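Local coordinates for protein myosin regulatory light chain, striated adductor muscle (Argopecten irradians, PDB 1WDC) that serves as the calcium-binding regulatory light chain of molluscan muscle myosin, conferring calcium dependence on the magnesium-ATPase activity of the motor, at residues Ser25-Asp30 against Lys41-Gln46. Numbering follows the deposited sequence.
Sequences SMIDVD and KAISEQ. With MG (magnesium ion), chain D.
Residues 25-30 close the entering helix of the first EF-hand (helix 14-27) and open its metal loop, while residues 41-46 belong to the exiting helix 37-47; the two meet mainly through apolar side chains, with one backbone carbonyl, and no hydrogen bond joins them. Met26 begins the contact. Its chain bends at the last torsion (chi3 77°), which swings the methyl CE across the tip of Ile43 at about a right angle, 4.1 Å from Ile43 CD1. The carbonyl of the same residue faces this side chain too, Met26 O lying 3.7 Å from Ile43 CG1. Ile27 marks the closest backbone approach, and its CG2 branch meets CG2 of Ile43, 4.3 Å away. Apolar side chains of another protein chain of the assembly pack on Met26, Ile27 and Ile43, which therefore also contribute to the interface with that chain.

At Asp28 the chain leaves the helix through an inverse gamma turn, and the side chain of Asp28 leaves the backbone away from helix 37-47: CG stands anti to the backbone N (chi1 175°), OD1 binds Mg at 2.4 Å, and OD2 is held by the backbone N of Gly33. Val29, between two metal ligands, points back at helix 37-47 and spreads its two methyls over it, CG1 against Ala42 CB and CG2 against the branch point of Ile43, CB, at 3.8 Å. Asp30 returns to the ion, which Asp32, Phe34 O and Asp39 also ligate. CG of Asp30 sits in the crowded position between the backbone N and the carbonyl carbon; Asp30 OD1 ligates Mg at 2.4 Å, while Asp30 OD2 accepts a hydrogen bond from O of the metal-bound water at 2.9 Å.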
loop_
_atom_site.group_PDB
_atom_site.type_symbol
_atom_site.label_atom_id
_atom_site.label_comp_id
_atom_site.label_asym_id
_atom_site.label_seq_id
_atom_site.Cartn_x
_atom_site.Cartn_y
_atom_site.Cartn_z
ATOM N N SER B 25 -42.676 -1.203 -1.373
ATOM C CA SER B 25 -44.100 -1.010 -1.650
ATOM C C SER B 25 -44.403 -0.208 -2.937
ATOM O O SER B 25 -45.565 -0.023 -3.324
ATOM C CB SER B 25 -44.772 -0.367 -0.429
ATOM O OG SER B 25 -44.107 0.822 -0.051
ATOM N N MET B 26 -43.349 0.189 -3.639
ATOM C CA MET B 26 -43.461 0.767 -4.976
ATOM C C MET B 26 -43.107 -0.287 -6.015
ATOM O O MET B 26 -43.575 -0.224 -7.158
ATOM C CB MET B 26 -42.489 1.926 -5.116
ATOM C CG MET B 26 -43.119 3.276 -5.021
ATOM S SD MET B 26 -41.967 4.435 -5.713
ATOM C CE MET B 26 -42.179 4.140 -7.514
ATOM N N ILE B 27 -42.130 -1.125 -5.663
ATOM C CA ILE B 27 -41.791 -2.295 -6.464
ATOM C C ILE B 27 -42.955 -3.286 -6.417
ATOM O O ILE B 27 -43.236 -3.949 -7.407
ATOM C CB ILE B 27 -40.525 -2.999 -5.939
ATOM C CG1 ILE B 27 -39.359 -2.008 -5.903
ATOM C CG2 ILE B 27 -40.178 -4.199 -6.816
ATOM C CD1 ILE B 27 -38.055 -2.618 -5.343
ATOM N N ASP B 28 -43.641 -3.363 -5.279
ATOM C CA ASP B 28 -44.747 -4.295 -5.124
ATOM C C ASP B 28 -46.019 -3.763 -5.783
ATOM O O ASP B 28 -47.054 -3.563 -5.139
ATOM C CB ASP B 28 -44.991 -4.586 -3.649
ATOM C CG ASP B 28 -46.195 -5.448 -3.431
ATOM O OD1 ASP B 28 -46.501 -6.266 -4.318
ATOM O OD2 ASP B 28 -46.919 -5.188 -2.460
ATOM N N VAL B 29 -45.979 -3.717 -7.107
ATOM C CA VAL B 29 -46.894 -2.888 -7.878
ATOM C C VAL B 29 -48.380 -3.190 -7.608
ATOM O O VAL B 29 -49.163 -2.261 -7.363
ATOM C CB VAL B 29 -46.544 -2.979 -9.398
ATOM C CG1 VAL B 29 -47.638 -2.352 -10.234
ATOM C CG2 VAL B 29 -45.215 -2.250 -9.675
ATOM N N ASP B 30 -48.680 -4.468 -7.373
ATOM C CA ASP B 30 -50.055 -4.941 -7.215
ATOM C C ASP B 30 -50.560 -5.003 -5.751
ATOM O O ASP B 30 -51.647 -5.538 -5.479
ATOM C CB ASP B 30 -50.197 -6.311 -7.907
ATOM C CG ASP B 30 -49.347 -7.385 -7.257
ATOM O OD1 ASP B 30 -49.021 -7.227 -6.072
ATOM O OD2 ASP B 30 -49.072 -8.426 -7.890
ATOM N N LYS B 41 -41.263 -6.140 -13.603
ATOM C CA LYS B 41 -41.456 -5.705 -15.000
ATOM C C LYS B 41 -42.337 -4.472 -15.112
ATOM O O LYS B 41 -41.975 -3.529 -15.808
ATOM C CB LYS B 41 -42.074 -6.810 -15.844
ATOM C CG LYS B 41 -42.349 -6.452 -17.314
ATOM C CD LYS B 41 -42.449 -7.735 -18.173
ATOM C CE LYS B 41 -42.960 -7.483 -19.594
ATOM N NZ LYS B 41 -44.171 -6.598 -19.593
ATOM N N ALA B 42 -43.449 -4.439 -14.389
ATOM C CA ALA B 42 -44.314 -3.287 -14.459
ATOM C C ALA B 42 -43.578 -2.010 -13.973
ATOM O O ALA B 42 -43.569 -0.987 -14.672
ATOM C CB ALA B 42 -45.551 -3.533 -13.653
ATOM N N ILE B 43 -42.929 -2.091 -12.800
ATOM C CA ILE B 43 -42.152 -0.977 -12.236
ATOM C C ILE B 43 -40.904 -0.618 -13.061
ATOM O O ILE B 43 -40.668 0.556 -13.287
ATOM C CB ILE B 43 -41.757 -1.245 -10.740
ATOM C CG1 ILE B 43 -41.343 0.060 -10.035
ATOM C CG2 ILE B 43 -40.609 -2.243 -10.648
ATOM C CD1 ILE B 43 -42.140 1.307 -10.414
ATOM N N SER B 44 -40.214 -1.609 -13.639
ATOM C CA SER B 44 -39.055 -1.347 -14.504
ATOM C C SER B 44 -39.469 -0.578 -15.727
ATOM O O SER B 44 -38.869 0.438 -16.058
ATOM C CB SER B 44 -38.386 -2.638 -14.980
ATOM O OG SER B 44 -37.574 -3.220 -13.977
ATOM N N GLU B 45 -40.463 -1.094 -16.439
ATOM C CA GLU B 45 -40.882 -0.483 -17.685
ATOM C C GLU B 45 -41.355 0.911 -17.437
ATOM O O GLU B 45 -41.552 1.665 -18.371
ATOM C CB GLU B 45 -42.032 -1.255 -18.282
ATOM C CG GLU B 45 -41.633 -2.523 -18.990
ATOM C CD GLU B 45 -42.831 -3.324 -19.430
ATOM O OE1 GLU B 45 -43.902 -3.139 -18.835
ATOM O OE2 GLU B 45 -42.676 -4.192 -20.313
ATOM N N GLN B 46 -41.823 1.130 -16.222
ATOM C CA GLN B 46 -42.196 2.463 -15.747
ATOM C C GLN B 46 -41.023 3.452 -15.514
ATOM O O GLN B 46 -41.222 4.662 -15.554
ATOM C CB GLN B 46 -43.023 2.309 -14.455
ATOM C CG GLN B 46 -43.171 3.553 -13.586
ATOM C CD GLN B 46 -44.527 3.627 -12.900
ATOM O OE1 GLN B 46 -45.526 3.094 -13.400
ATOM N NE2 GLN B 46 -44.580 4.343 -11.779
HETATM MG MG MG D . -46.887 -8.216 -5.706
HETATM O O HOH W 1 -46.907 -10.192 -7.095
#